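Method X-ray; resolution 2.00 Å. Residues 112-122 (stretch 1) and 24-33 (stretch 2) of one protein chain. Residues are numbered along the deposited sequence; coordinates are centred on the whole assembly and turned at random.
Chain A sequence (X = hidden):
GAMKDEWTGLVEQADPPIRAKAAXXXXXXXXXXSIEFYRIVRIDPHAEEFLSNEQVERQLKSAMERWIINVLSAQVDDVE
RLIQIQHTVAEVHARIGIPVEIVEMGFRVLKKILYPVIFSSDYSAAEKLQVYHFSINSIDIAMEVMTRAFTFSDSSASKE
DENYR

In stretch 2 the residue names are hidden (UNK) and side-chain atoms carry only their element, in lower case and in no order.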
# COMPACT_ATOMS: atom_id res chain seq x y z
N LYS A 112 0.09 8.44 -0.19
CA LYS A 112 0.46 9.34 -1.27
C LYS A 112 1.02 10.67 -0.73
O LYS A 112 2.05 11.15 -1.20
CB LYS A 112 -0.74 9.61 -2.17
CG LYS A 112 -0.45 10.62 -3.28
CD LYS A 112 -1.68 10.88 -4.14
CE LYS A 112 -1.40 11.99 -5.14
NZ LYS A 112 -2.57 12.25 -6.03
N ILE A 113 0.33 11.26 0.23
CA ILE A 113 0.72 12.57 0.75
C ILE A 113 1.86 12.48 1.76
O ILE A 113 2.49 13.49 2.09
CB ILE A 113 -0.46 13.30 1.40
CG1 ILE A 113 -1.00 12.50 2.59
CG2 ILE A 113 -1.55 13.56 0.38
CD1 ILE A 113 -2.10 13.22 3.36
N LEU A 114 2.13 11.27 2.25
CA LEU A 114 3.22 11.06 3.20
C LEU A 114 4.58 11.20 2.52
O LEU A 114 5.53 11.69 3.13
CB LEU A 114 3.10 9.68 3.86
CG LEU A 114 4.25 9.31 4.81
CD1 LEU A 114 4.34 10.30 5.97
CD2 LEU A 114 4.11 7.88 5.33
N TYR A 115 4.66 10.76 1.27
CA TYR A 115 5.95 10.76 0.56
C TYR A 115 6.57 12.15 0.42
O TYR A 115 7.75 12.32 0.74
CB TYR A 115 5.80 10.11 -0.82
CG TYR A 115 7.08 10.15 -1.64
CD1 TYR A 115 8.10 9.24 -1.41
CD2 TYR A 115 7.25 11.10 -2.63
CE1 TYR A 115 9.26 9.27 -2.16
CE2 TYR A 115 8.41 11.14 -3.38
CZ TYR A 115 9.41 10.23 -3.14
OH TYR A 115 10.57 10.26 -3.89
N PRO A 116 5.81 13.16 -0.07
CA PRO A 116 6.45 14.48 -0.21
C PRO A 116 6.95 15.05 1.12
O PRO A 116 7.91 15.81 1.14
CB PRO A 116 5.33 15.35 -0.79
CG PRO A 116 4.40 14.40 -1.44
CD PRO A 116 4.42 13.18 -0.57
N VAL A 117 6.28 14.68 2.21
CA VAL A 117 6.70 15.10 3.55
C VAL A 117 8.06 14.49 3.90
O VAL A 117 8.94 15.18 4.42
CB VAL A 117 5.65 14.70 4.61
CG1 VAL A 117 6.23 14.81 6.01
CG2 VAL A 117 4.41 15.56 4.47
N ILE A 118 8.23 13.21 3.60
CA ILE A 118 9.49 12.53 3.85
C ILE A 118 10.56 13.01 2.88
O ILE A 118 11.72 13.20 3.26
CB ILE A 118 9.33 10.99 3.73
CG1 ILE A 118 8.38 10.49 4.82
CG2 ILE A 118 10.68 10.30 3.85
CD1 ILE A 118 8.16 8.99 4.80
N PHE A 119 10.17 13.23 1.63
CA PHE A 119 11.09 13.70 0.61
C PHE A 119 11.64 15.09 0.96
O PHE A 119 12.79 15.40 0.66
CB PHE A 119 10.40 13.74 -0.76
CG PHE A 119 11.33 14.01 -1.90
CD1 PHE A 119 12.03 12.98 -2.51
CD2 PHE A 119 11.52 15.31 -2.37
CE1 PHE A 119 12.89 13.24 -3.56
CE2 PHE A 119 12.38 15.57 -3.42
CZ PHE A 119 13.06 14.53 -4.02
N SER A 120 10.81 15.91 1.61
CA SER A 120 11.17 17.29 1.94
C SER A 120 12.00 17.39 3.21
O SER A 120 12.44 18.48 3.58
CB SER A 120 9.92 18.15 2.08
OG SER A 120 9.16 18.17 0.89
N SER A 121 12.19 16.27 3.90
CA SER A 121 12.98 16.28 5.13
C SER A 121 14.45 16.52 4.81
O SER A 121 14.86 16.43 3.64
CB SER A 121 12.81 14.98 5.91
OG SER A 121 13.34 13.88 5.19
N ASP A 122 15.25 16.78 5.83
CA ASP A 122 16.67 17.06 5.63
C ASP A 122 17.51 15.81 5.86
O ASP A 122 18.74 15.88 5.95
CB ASP A 122 17.12 18.18 6.57
CG ASP A 122 16.47 19.51 6.23
OD1 ASP A 122 16.29 19.80 5.03
OD2 ASP A 122 16.13 20.26 7.17
N UNK A 24 9.58 10.74 14.08
CA UNK A 24 9.78 12.19 14.04
C UNK A 24 8.89 12.81 12.96
O UNK A 24 8.20 13.80 13.21
c UNK A 24 11.63 13.99 14.06
o UNK A 24 11.19 14.44 11.75
o UNK A 24 11.24 16.15 13.13
c UNK A 24 11.33 14.92 12.90
c UNK A 24 11.25 12.53 13.78
N UNK A 25 8.90 12.21 11.78
CA UNK A 25 8.07 12.67 10.67
C UNK A 25 6.59 12.63 11.06
O UNK A 25 5.85 13.58 10.80
c UNK A 25 9.66 12.09 8.80
c UNK A 25 7.21 12.07 8.37
c UNK A 25 8.29 11.80 9.41
c UNK A 25 9.82 13.50 8.29
N UNK A 26 6.19 11.55 11.71
CA UNK A 26 4.79 11.36 12.10
C UNK A 26 4.31 12.46 13.05
O UNK A 26 3.32 13.13 12.78
c UNK A 26 4.60 9.99 12.73
N UNK A 27 5.00 12.62 14.17
CA UNK A 27 4.60 13.61 15.18
C UNK A 27 4.64 15.03 14.62
O UNK A 27 3.72 15.81 14.82
c UNK A 27 5.48 13.51 16.43
c UNK A 27 5.39 12.12 17.03
c UNK A 27 5.06 14.56 17.47
N UNK A 28 5.71 15.36 13.89
CA UNK A 28 5.90 16.71 13.38
C UNK A 28 4.88 17.09 12.31
O UNK A 28 4.56 18.26 12.13
c UNK A 28 7.32 16.88 12.83
N UNK A 29 4.37 16.10 11.59
CA UNK A 29 3.54 16.39 10.42
C UNK A 29 2.16 15.75 10.47
O UNK A 29 1.40 15.85 9.50
c UNK A 29 7.74 17.05 8.99
c UNK A 29 5.82 17.95 8.43
n UNK A 29 7.18 18.13 8.47
n UNK A 29 6.78 16.18 9.28
c UNK A 29 4.27 15.98 9.14
c UNK A 29 5.56 16.71 8.93
N UNK A 30 1.82 15.09 11.57
CA UNK A 30 0.51 14.45 11.71
C UNK A 30 -0.63 15.44 11.49
O UNK A 30 -1.65 15.09 10.89
c UNK A 30 0.37 13.81 13.09
N UNK A 31 -0.45 16.67 11.97
CA UNK A 31 -1.47 17.70 11.83
C UNK A 31 -1.72 18.02 10.35
O UNK A 31 -2.86 17.98 9.89
c UNK A 31 -2.10 21.30 12.13
c UNK A 31 -4.08 20.94 13.01
c UNK A 31 -1.06 18.96 12.58
n UNK A 31 -3.37 19.83 13.14
c UNK A 31 -2.12 20.03 12.59
n UNK A 31 -3.33 21.84 12.40
N UNK A 32 -0.65 18.31 9.62
CA UNK A 32 -0.75 18.56 8.19
C UNK A 32 -1.39 17.38 7.47
O UNK A 32 -2.26 17.55 6.62
c UNK A 32 0.20 19.30 3.83
c UNK A 32 0.67 18.59 6.08
c UNK A 32 1.20 17.41 5.57
c UNK A 32 0.73 18.12 3.34
c UNK A 32 0.17 19.53 5.19
c UNK A 32 1.22 17.17 4.21
c UNK A 32 0.62 18.85 7.58
o UNK A 32 0.75 17.89 1.98
N UNK A 33 -0.93 16.17 7.81
CA UNK A 33 -1.38 14.96 7.14
C UNK A 33 -2.88 14.73 7.33
O UNK A 33 -3.57 14.41 6.37
c UNK A 33 -0.59 13.75 7.66
c UNK A 33 0.88 13.66 7.24
c UNK A 33 0.99 13.48 5.73
c UNK A 33 1.57 12.52 7.97
O HOH W 1 2.05 15.91 1.14

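Position 24 carries three side-chain carbons in a row, the third bearing two oxygens, and makes no contact with stretch 1. A carboxylate on a two-carbon stem is glutamate, Glu24. It lies exposed, with OE1 hydrogen-bonded elsewhere in the structure, a setting that suits a charged group.

At position 25 there are four carbons, forked at the first, with one arm two carbons long; they touch Leu114, Val117, Ile118 and Ser121. That is isoleucine, Ile25. Its CB points toward stretch 1, and its CG2 lies 3.7 Å from CG1 of Val117 and 4.1 Å from both CD1 of Leu114 and CG1 of Ile118. A branched, wholly apolar side chain suits this buried place: CG2 packs among these three residues, and the longer arm reaches on to the loop, placing CD1 4.1 Å from CB of Ser121.

Position 26 has a single carbon, buried but not in contact with stretch 1: Ala26, whose methyl takes little room. Position 27 has one carbon carrying two more, exposed and out of reach of stretch 1; the fork is that of Val27. Position 28, again one carbon, also exposed and out of reach, is Ala28. At both, a small apolar side chain is tolerated, and stretch 1 sets no demand.

Position 29 shows one carbon followed by a five-membered ring of three carbons and two nitrogens, with a methyl of Val117 over one face, so it is His29. CG1 of Val117 sits 3.7 Å from the ring centroid and only 20° off the normal, a CH-pi contact. The ring offers a flat surface to the methyl while keeping polar atoms at its rim: ND1 donates a hydrogen bond to O of Ile25, 3.2 Å away, one turn back in its own helix.

Position 30 has one carbon, buried yet beyond the reach of stretch 1; it is Ala30, again compact. Position 31 repeats the stem and two-nitrogen ring, exposed and far from stretch 1. This is His31, whose imidazole can use its nitrogens for polar partners, as ND1 does elsewhere in the structure.

Position 32 has one carbon and a six-carbon ring bearing one oxygen; the ring packs on Val117, and a water links the oxygen to Ile113. This identifies Tyr32. Its CE2 lies 3.6 Å from CG2 of Val117, while OH is 2.5 Å from the water, which donates a hydrogen bond to O of Ile113 at 2.6 Å. Tyrosine thus combines an apolar ring for packing with a hydroxyl for the water bridge.

Position 33 has four carbons forked at the second, touching Ile113, Leu114 and Val117: the pattern of Leu33. Although its CB points sideways, the end of the side chain comes nearer: CD2 lies 3.8 Å from CG1 of Ile113 and 4.2 Å from CG2 of Val117, and CD1 lies 4.1 Å from CD1 of Leu114. The later fork carries both methyls into this apolar setting.

The helices cross at 114°, their axes 10.8 Å apart at closest approach, and the contact buries 415 Å². Val117 is the knob, seated among Ile25, His29, Tyr32 and Leu33, while Ile113, Leu114 and Ile118 extend the apolar packing. No direct hydrogen bond links the stretches; apolar packing dominates, supplemented by the CH-pi contact and the single water bridge.

Stretch 2 (24-33) EIAVAHAHYL
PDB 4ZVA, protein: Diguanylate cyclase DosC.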